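PDB 4XAB: EvdO2, which probably acts as a non-haem iron, 2-oxoglutarate-dependent oxygenase that carries out an oxidative cyclization in the biosynthesis of orthosomycin antibiotics. Local coordinates for residues Y42-F46 and H114-K118; W147-A153 and P200-G204; H90-R95 and Y229-F233. One frame throughout, in Å; residues are numbered along the deposited sequence.

Contact 1 (Y42-F46 and H114-K118); sequences YDRLF and HAILK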
loop_
_atom_site.group_PDB
_atom_site.type_symbol
_atom_site.label_atom_id
_atom_site.label_comp_id
_atom_site.label_asym_id
_atom_site.label_seq_id
_atom_site.Cartn_x
_atom_site.Cartn_y
_atom_site.Cartn_z
ATOM N N TYR A 42 9.530 11.339 7.467
ATOM C CA TYR A 42 8.426 11.829 6.646
ATOM C C TYR A 42 8.279 13.344 6.758
ATOM O O TYR A 42 7.888 14.002 5.796
ATOM C CB TYR A 42 7.114 11.146 7.036
ATOM C CG TYR A 42 6.842 9.860 6.285
ATOM C CD1 TYR A 42 7.788 8.839 6.251
ATOM C CD2 TYR A 42 5.630 9.654 5.620
ATOM C CE1 TYR A 42 7.544 7.652 5.576
ATOM C CE2 TYR A 42 5.380 8.460 4.926
ATOM C CZ TYR A 42 6.345 7.467 4.911
ATOM O OH TYR A 42 6.122 6.279 4.233
ATOM N N ASP A 43 8.582 13.889 7.935
ATOM C CA ASP A 43 8.554 15.343 8.142
ATOM C C ASP A 43 9.435 16.069 7.122
ATOM O O ASP A 43 9.152 17.208 6.722
ATOM C CB ASP A 43 9.016 15.700 9.562
ATOM C CG ASP A 43 7.933 15.477 10.611
ATOM O OD1 ASP A 43 6.749 15.321 10.239
ATOM O OD2 ASP A 43 8.270 15.481 11.815
ATOM N N ARG A 44 10.512 15.400 6.717
ATOM C CA ARG A 44 11.457 15.967 5.764
ATOM C C ARG A 44 11.143 15.559 4.325
ATOM O O ARG A 44 11.363 16.339 3.399
ATOM C CB ARG A 44 12.887 15.564 6.131
ATOM C CG ARG A 44 13.950 16.165 5.217
ATOM C CD ARG A 44 13.810 17.684 5.101
ATOM N NE ARG A 44 14.669 18.390 6.047
ATOM C CZ ARG A 44 15.941 18.693 5.813
ATOM N NH1 ARG A 44 16.503 18.347 4.662
ATOM N NH2 ARG A 44 16.655 19.338 6.729
ATOM N N LEU A 45 10.622 14.347 4.137
ATOM C CA LEU A 45 10.246 13.867 2.804
ATOM C C LEU A 45 9.040 14.615 2.257
ATOM O O LEU A 45 8.955 14.898 1.059
ATOM C CB LEU A 45 9.925 12.374 2.832
ATOM C CG LEU A 45 11.060 11.358 2.772
ATOM C CD1 LEU A 45 10.490 9.953 2.917
ATOM C CD2 LEU A 45 11.832 11.507 1.466
ATOM N N PHE A 46 8.102 14.916 3.151
ATOM C CA PHE A 46 6.833 15.517 2.777
ATOM C C PHE A 46 6.701 16.913 3.365
ATOM O O PHE A 46 6.022 17.112 4.374
ATOM C CB PHE A 46 5.669 14.653 3.252
ATOM C CG PHE A 46 5.516 13.371 2.489
ATOM C CD1 PHE A 46 4.873 13.359 1.259
ATOM C CD2 PHE A 46 5.997 12.176 3.006
ATOM C CE1 PHE A 46 4.721 12.175 0.551
ATOM C CE2 PHE A 46 5.845 10.991 2.298
ATOM C CZ PHE A 46 5.211 10.996 1.072
ATOM N N HIS A 114 7.478 2.458 -0.753
ATOM C CA HIS A 114 6.506 3.393 -1.291
ATOM C C HIS A 114 5.959 4.212 -0.115
ATOM O O HIS A 114 5.479 3.647 0.865
ATOM C CB HIS A 114 5.395 2.638 -2.042
ATOM C CG HIS A 114 4.337 3.523 -2.626
ATOM N ND1 HIS A 114 3.080 3.060 -2.957
ATOM C CD2 HIS A 114 4.348 4.838 -2.948
ATOM C CE1 HIS A 114 2.361 4.054 -3.448
ATOM N NE2 HIS A 114 3.108 5.143 -3.457
ATOM N N ALA A 115 6.066 5.535 -0.209
ATOM C CA ALA A 115 5.626 6.413 0.869
ATOM C C ALA A 115 4.366 7.150 0.465
ATOM O O ALA A 115 4.250 7.638 -0.664
ATOM C CB ALA A 115 6.717 7.392 1.245
ATOM N N ILE A 116 3.429 7.229 1.400
ATOM C CA ILE A 116 2.146 7.867 1.169
ATOM C C ILE A 116 1.828 8.793 2.323
ATOM O O ILE A 116 1.995 8.421 3.485
ATOM C CB ILE A 116 1.006 6.833 1.037
ATOM C CG1 ILE A 116 1.266 5.883 -0.127
ATOM C CG2 ILE A 116 -0.352 7.538 0.891
ATOM C CD1 ILE A 116 0.418 4.631 -0.054
ATOM N N LEU A 117 1.389 10.008 2.003
ATOM C CA LEU A 117 0.820 10.887 3.015
ATOM C C LEU A 117 -0.556 11.355 2.543
ATOM O O LEU A 117 -0.674 11.938 1.471
ATOM C CB LEU A 117 1.753 12.078 3.284
ATOM C CG LEU A 117 1.373 13.069 4.387
ATOM C CD1 LEU A 117 2.621 13.724 4.937
ATOM C CD2 LEU A 117 0.407 14.134 3.876
ATOM N N LYS A 118 -1.587 11.064 3.337
ATOM C CA LYS A 118 -2.934 11.577 3.097
ATOM C C LYS A 118 -3.120 12.847 3.893
ATOM O O LYS A 118 -3.214 12.790 5.119
ATOM C CB LYS A 118 -4.013 10.575 3.510
ATOM C CG LYS A 118 -4.053 9.307 2.716
ATOM C CD LYS A 118 -5.257 8.475 3.130
ATOM C CE LYS A 118 -6.566 9.169 2.806
ATOM N NZ LYS A 118 -6.918 9.011 1.369
#

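Contact 2 (W147-A153 and P200-G204); sequences WTTLDEA and PLAPG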
loop_
_atom_site.group_PDB
_atom_site.type_symbol
_atom_site.label_atom_id
_atom_site.label_comp_id
_atom_site.label_asym_id
_atom_site.label_seq_id
_atom_site.Cartn_x
_atom_site.Cartn_y
_atom_site.Cartn_z
ATOM N N TRP A 147 1.784 -2.609 4.421
ATOM C CA TRP A 147 1.385 -1.220 4.602
ATOM C C TRP A 147 1.519 -0.886 6.082
ATOM O O TRP A 147 0.649 -1.259 6.856
ATOM C CB TRP A 147 -0.070 -1.073 4.120
ATOM C CG TRP A 147 -0.710 0.296 3.951
ATOM C CD1 TRP A 147 -0.743 1.059 2.809
ATOM C CD2 TRP A 147 -1.519 0.995 4.916
ATOM N NE1 TRP A 147 -1.474 2.208 3.027
ATOM C CE2 TRP A 147 -1.961 2.192 4.307
ATOM C CE3 TRP A 147 -1.892 0.734 6.238
ATOM C CZ2 TRP A 147 -2.758 3.130 4.980
ATOM C CZ3 TRP A 147 -2.690 1.674 6.907
ATOM C CH2 TRP A 147 -3.110 2.850 6.274
ATOM N N THR A 148 2.611 -0.231 6.473
ATOM C CA THR A 148 2.839 0.097 7.889
ATOM C C THR A 148 2.390 1.524 8.129
ATOM O O THR A 148 2.851 2.438 7.441
ATOM C CB THR A 148 4.324 -0.028 8.291
ATOM O OG1 THR A 148 4.779 -1.370 8.084
ATOM C CG2 THR A 148 4.538 0.381 9.762
ATOM N N THR A 149 1.500 1.734 9.091
ATOM C CA THR A 149 1.010 3.090 9.310
ATOM C C THR A 149 1.862 3.787 10.364
ATOM O O THR A 149 2.344 3.154 11.305
ATOM C CB THR A 149 -0.476 3.097 9.718
ATOM O OG1 THR A 149 -0.950 4.443 9.789
ATOM C CG2 THR A 149 -0.697 2.391 11.073
ATOM N N LEU A 150 2.072 5.088 10.182
ATOM C CA LEU A 150 2.813 5.898 11.148
ATOM C C LEU A 150 1.861 6.578 12.117
ATOM O O LEU A 150 2.283 7.163 13.119
ATOM C CB LEU A 150 3.657 6.967 10.440
ATOM C CG LEU A 150 4.642 6.529 9.365
ATOM C CD1 LEU A 150 5.634 7.660 9.059
ATOM C CD2 LEU A 150 5.358 5.250 9.771
ATOM N N ASP A 151 0.572 6.506 11.795
ATOM C CA ASP A 151 -0.470 7.216 12.525
ATOM C C ASP A 151 -1.600 6.256 12.832
ATOM O O ASP A 151 -1.676 5.189 12.217
ATOM C CB ASP A 151 -0.999 8.388 11.693
ATOM C CG ASP A 151 0.083 9.387 11.353
ATOM O OD1 ASP A 151 0.564 10.061 12.279
ATOM O OD2 ASP A 151 0.467 9.488 10.169
ATOM N N GLU A 152 -2.482 6.621 13.764
ATOM C CA GLU A 152 -3.742 5.896 13.864
ATOM C C GLU A 152 -4.393 5.861 12.481
ATOM O O GLU A 152 -4.431 6.878 11.780
ATOM C CB GLU A 152 -4.703 6.535 14.877
ATOM C CG GLU A 152 -6.008 5.742 14.987
ATOM C CD GLU A 152 -6.967 6.270 16.038
ATOM O OE1 GLU A 152 -6.908 7.474 16.368
ATOM O OE2 GLU A 152 -7.796 5.472 16.527
ATOM N N ALA A 153 -4.896 4.697 12.092
ATOM C CA ALA A 153 -5.645 4.570 10.857
ATOM C C ALA A 153 -7.052 4.096 11.178
ATOM O O ALA A 153 -7.238 3.022 11.739
ATOM C CB ALA A 153 -4.965 3.613 9.913
ATOM N N PRO A 200 -8.776 -1.031 10.549
ATOM C CA PRO A 200 -8.141 0.047 11.309
ATOM C C PRO A 200 -6.876 -0.445 12.013
ATOM O O PRO A 200 -6.744 -1.642 12.289
ATOM C CB PRO A 200 -9.224 0.451 12.309
ATOM C CG PRO A 200 -10.514 0.053 11.646
ATOM C CD PRO A 200 -10.164 -1.260 10.987
ATOM N N LEU A 201 -5.955 0.480 12.263
ATOM C CA LEU A 201 -4.654 0.177 12.847
ATOM C C LEU A 201 -4.250 1.246 13.829
ATOM O O LEU A 201 -4.645 2.404 13.696
ATOM C CB LEU A 201 -3.573 0.084 11.777
ATOM C CG LEU A 201 -3.752 -1.016 10.731
ATOM C CD1 LEU A 201 -2.705 -0.843 9.657
ATOM C CD2 LEU A 201 -3.660 -2.422 11.353
ATOM N N ALA A 202 -3.439 0.850 14.800
ATOM C CA ALA A 202 -2.760 1.802 15.663
ATOM C C ALA A 202 -1.401 2.108 15.030
ATOM O O ALA A 202 -0.963 1.373 14.133
ATOM C CB ALA A 202 -2.604 1.222 17.062
ATOM N N PRO A 203 -0.733 3.189 15.469
ATOM C CA PRO A 203 0.583 3.506 14.905
ATOM C C PRO A 203 1.564 2.343 15.032
ATOM O O PRO A 203 1.648 1.708 16.082
ATOM C CB PRO A 203 1.049 4.698 15.745
ATOM C CG PRO A 203 -0.194 5.301 16.273
ATOM C CD PRO A 203 -1.142 4.171 16.492
ATOM N N GLY A 204 2.267 2.045 13.942
ATOM C CA GLY A 204 3.193 0.926 13.923
ATOM C C GLY A 204 2.554 -0.390 13.529
ATOM O O GLY A 204 3.259 -1.383 13.343
#

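Contact 3 (H90-R95 and Y229-F233); sequences HFARCR and YVLVF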
loop_
_atom_site.group_PDB
_atom_site.type_symbol
_atom_site.label_atom_id
_atom_site.label_comp_id
_atom_site.label_asym_id
_atom_site.label_seq_id
_atom_site.Cartn_x
_atom_site.Cartn_y
_atom_site.Cartn_z
ATOM N N HIS A 90 13.169 -2.984 10.743
ATOM C CA HIS A 90 11.777 -3.054 10.292
ATOM C C HIS A 90 11.725 -3.653 8.890
ATOM O O HIS A 90 10.873 -4.488 8.595
ATOM C CB HIS A 90 11.103 -1.675 10.307
ATOM C CG HIS A 90 9.773 -1.642 9.601
ATOM N ND1 HIS A 90 9.643 -1.257 8.284
ATOM C CD2 HIS A 90 8.525 -1.967 10.023
ATOM C CE1 HIS A 90 8.371 -1.331 7.927
ATOM N NE2 HIS A 90 7.673 -1.762 8.963
ATOM N N PHE A 91 12.642 -3.245 8.023
ATOM C CA PHE A 91 12.676 -3.842 6.694
ATOM C C PHE A 91 12.923 -5.345 6.791
ATOM O O PHE A 91 12.225 -6.143 6.161
ATOM C CB PHE A 91 13.750 -3.209 5.812
ATOM C CG PHE A 91 13.977 -3.959 4.525
ATOM C CD1 PHE A 91 13.168 -3.728 3.424
ATOM C CD2 PHE A 91 14.989 -4.917 4.425
ATOM C CE1 PHE A 91 13.367 -4.424 2.245
ATOM C CE2 PHE A 91 15.179 -5.615 3.253
ATOM C CZ PHE A 91 14.375 -5.365 2.164
ATOM N N ALA A 92 13.923 -5.721 7.582
ATOM C CA ALA A 92 14.321 -7.116 7.693
ATOM C C ALA A 92 13.172 -7.950 8.236
ATOM O O ALA A 92 12.950 -9.083 7.802
ATOM C CB ALA A 92 15.548 -7.249 8.586
ATOM N N ARG A 93 12.456 -7.370 9.197
ATOM C CA ARG A 93 11.324 -7.999 9.847
ATOM C C ARG A 93 10.216 -8.227 8.823
ATOM O O ARG A 93 9.605 -9.297 8.765
ATOM C CB ARG A 93 10.838 -7.104 11.005
ATOM C CG ARG A 93 9.837 -7.698 11.962
ATOM C CD ARG A 93 9.518 -6.691 13.094
ATOM N NE ARG A 93 10.738 -6.177 13.733
ATOM C CZ ARG A 93 11.056 -4.885 13.836
ATOM N NH1 ARG A 93 10.240 -3.949 13.357
ATOM N NH2 ARG A 93 12.195 -4.523 14.422
ATOM N N CYS A 94 9.970 -7.212 8.009
ATOM C CA CYS A 94 8.946 -7.311 6.976
ATOM C C CYS A 94 9.325 -8.327 5.888
ATOM O O CYS A 94 8.458 -9.046 5.383
ATOM C CB CYS A 94 8.692 -5.938 6.355
ATOM S SG CYS A 94 7.769 -4.822 7.450
ATOM N N ARG A 95 10.612 -8.391 5.531
ATOM C CA ARG A 95 11.055 -9.351 4.512
ATOM C C ARG A 95 10.828 -10.776 5.023
ATOM O O ARG A 95 10.413 -11.672 4.277
ATOM C CB ARG A 95 12.530 -9.121 4.143
ATOM C CG ARG A 95 13.041 -9.965 2.968
ATOM C CD ARG A 95 14.515 -9.660 2.669
ATOM N NE ARG A 95 15.326 -9.829 3.873
ATOM C CZ ARG A 95 16.540 -9.315 4.058
ATOM N NH1 ARG A 95 17.112 -8.588 3.111
ATOM N NH2 ARG A 95 17.175 -9.527 5.205
ATOM N N TYR A 229 3.955 3.683 5.236
ATOM C CA TYR A 229 5.167 3.267 4.557
ATOM C C TYR A 229 4.906 1.865 4.045
ATOM O O TYR A 229 4.597 0.959 4.822
ATOM C CB TYR A 229 6.372 3.303 5.489
ATOM C CG TYR A 229 7.653 2.773 4.885
ATOM C CD1 TYR A 229 8.228 3.387 3.779
ATOM C CD2 TYR A 229 8.304 1.677 5.435
ATOM C CE1 TYR A 229 9.404 2.917 3.232
ATOM C CE2 TYR A 229 9.487 1.201 4.894
ATOM C CZ TYR A 229 10.031 1.825 3.796
ATOM O OH TYR A 229 11.204 1.362 3.246
ATOM N N VAL A 230 4.990 1.698 2.733
ATOM C CA VAL A 230 4.590 0.448 2.115
ATOM C C VAL A 230 5.820 -0.267 1.587
ATOM O O VAL A 230 6.640 0.327 0.889
ATOM C CB VAL A 230 3.586 0.674 0.952
ATOM C CG1 VAL A 230 3.140 -0.656 0.387
ATOM C CG2 VAL A 230 2.374 1.474 1.432
ATOM N N LEU A 231 5.960 -1.542 1.932
ATOM C CA LEU A 231 7.010 -2.365 1.352
ATOM C C LEU A 231 6.360 -3.427 0.493
ATOM O O LEU A 231 5.421 -4.093 0.914
ATOM C CB LEU A 231 7.865 -3.000 2.444
ATOM C CG LEU A 231 8.838 -2.044 3.124
ATOM C CD1 LEU A 231 9.369 -2.677 4.409
ATOM C CD2 LEU A 231 9.983 -1.714 2.157
ATOM N N VAL A 232 6.843 -3.545 -0.736
ATOM C CA VAL A 232 6.360 -4.545 -1.669
ATOM C C VAL A 232 7.408 -5.635 -1.843
ATOM O O VAL A 232 8.566 -5.335 -2.029
ATOM C CB VAL A 232 6.043 -3.904 -3.020
ATOM C CG1 VAL A 232 5.694 -4.972 -4.042
ATOM C CG2 VAL A 232 4.919 -2.888 -2.839
ATOM N N PHE A 233 6.991 -6.890 -1.717
ATOM C CA PHE A 233 7.874 -8.039 -1.883
ATOM C C PHE A 233 7.273 -8.932 -2.946
ATOM O O PHE A 233 6.072 -9.226 -2.907
ATOM C CB PHE A 233 8.041 -8.812 -0.562
ATOM C CG PHE A 233 8.777 -8.041 0.503
ATOM C CD1 PHE A 233 8.083 -7.318 1.475
ATOM C CD2 PHE A 233 10.163 -8.024 0.530
ATOM C CE1 PHE A 233 8.770 -6.612 2.444
ATOM C CE2 PHE A 233 10.851 -7.315 1.498
ATOM C CZ PHE A 233 10.145 -6.602 2.460
#

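Contact 1 (Y42-F46 and H114-K118)
Residues four apart in a helix lie on one side of it; Y42 in the last turn of helix 32-45 and F46, just beyond its end, both direct their CA-to-CB bonds toward the strand, and the backbone bond from F46 N to Y42 O (2.8 Å) links them. Along that strand, H114 contributes little: its CA-to-CB bond points away from the helix, its side chain is about 7 Å from the nickel ion, and its NE2 is hydrogen-bonded to Q74. A115 is the first residue to engage the helix. Its small methyl leaves room for both rings, with Y42 OH at 3.2 Å from A115 CB and F46 CE2 at 3.8 Å from A115 CB, the methyl lying at the edge of the F46 ring. The Y42 hydroxyl is hydrogen-bonded to the carbonyl of A228 on the adjacent strand, so the tyrosine spans two strands of the double-stranded β-helix, the cupin-type core of this oxygenase family. I116 again turns its side chain away and meets the helix through its backbone, I116 O lying 3.7 Å from Y42 CE2 at the ring edge. L117 faces the helix once more. Its CB sits 3.9 Å from the F46 ring centroid, 9° off the normal, a CH-π contact over the face, while L117 CD1 packs 3.6 Å from F46 CB.

Contact 2 (W147-A153 and P200-G204)
Backbone hydrogen bonds can join segments that are not regular strands. A153 and L201 form a single antiparallel bridge, a hydrogen-bonded pair with A153 N to L201 O at 2.8 Å and L201 N to A153 O at 2.9 Å. A third bond, G204 N to T149 O (2.9 Å), fixes the other end; at G204's backbone angles (phi 88°) a CB would jam against the carbonyl O of P203, which calls for glycine. Between these ties the 147-153 chain leaves strand 139-149 of the double-stranded β-helix and turns, T149 OG1 donating to D151 O (2.6 Å), while 200-204 leads into strand 206-210, its antiparallel neighbour. Apolar packing lies on one side of the paired backbones: L201 CD1 is 3.7 Å from W147 CZ3 at the indole edge, and T149 CG2 is 3.8 Å from L201 CB. The P203 ring rests against the turn, P203 CG being 3.6 Å from E152 N. The charge of D151 is met by R227 of strand 226-234, a salt bridge tying the turn to the sheet.

Contact 3 (H90-R95 and Y229-F233)
F233, L231 and F91 carry most of this interface, which shows how a helix can rest on a strand with no hydrogen bond between the two segments. F233, which has the largest area covered by the helix segment, lies against the last turn of that segment: F233 CZ is 3.5 Å from R95 CA, and F233 CE1 is 4.0 Å from C94 CB. The R95 side chain then leads away to a salt bridge with E106. L231, two residues back on the same face of the strand, fits among three helix residues, its CD1 at 3.9 Å from both C94 CB and H90 CE1, its CD2 at 4.0 Å from F91 CD1. Here helix 89-102 covers strand 226-234 of the double-stranded β-helix on the face opposite V230 and V232; the axes of segments 90-95 and 229-233 approach to 9.9 Å and cross at -44°. F91 presents its ring edge to L231 and meets F233 obliquely, the centroids 5.7 Å apart and the planes at 41°; F111 of strand 110-118 adds an edge-to-face partner. Towards the start of the strand, H90 CE1 approaches the Y229 ring edge, 3.9 Å from Y229 CD2, while H90 NE2 is hydrogen-bonded to T148 OG1 on the neighbouring strand.

In the fold
All three contacts reach one antiparallel sheet. Contacts 1 and 3 are buried helix-on-sheet packings, on strands 110-118 and 226-234, which are neighbours joined here by H114 O to V230 N (2.7 Å); both rely on aromatic and aliphatic side chains, with no hydrogen bonds across. Contact 2 is partly exposed and joins a strand end to a loop, so backbone hydrogen bonds do more of the work. It still connects inward: T148 O meets Y229 N at 2.8 Å, and L150 CD1 packs on Y42 CD1 at 3.7 Å. The nickel ion, held by H129, D131 and H215, lies about 7 Å from the side chains of H114 (contact 1) and W147 (contact 2), which are not among its ligands, and about 13 Å from that of L231 in contact 3.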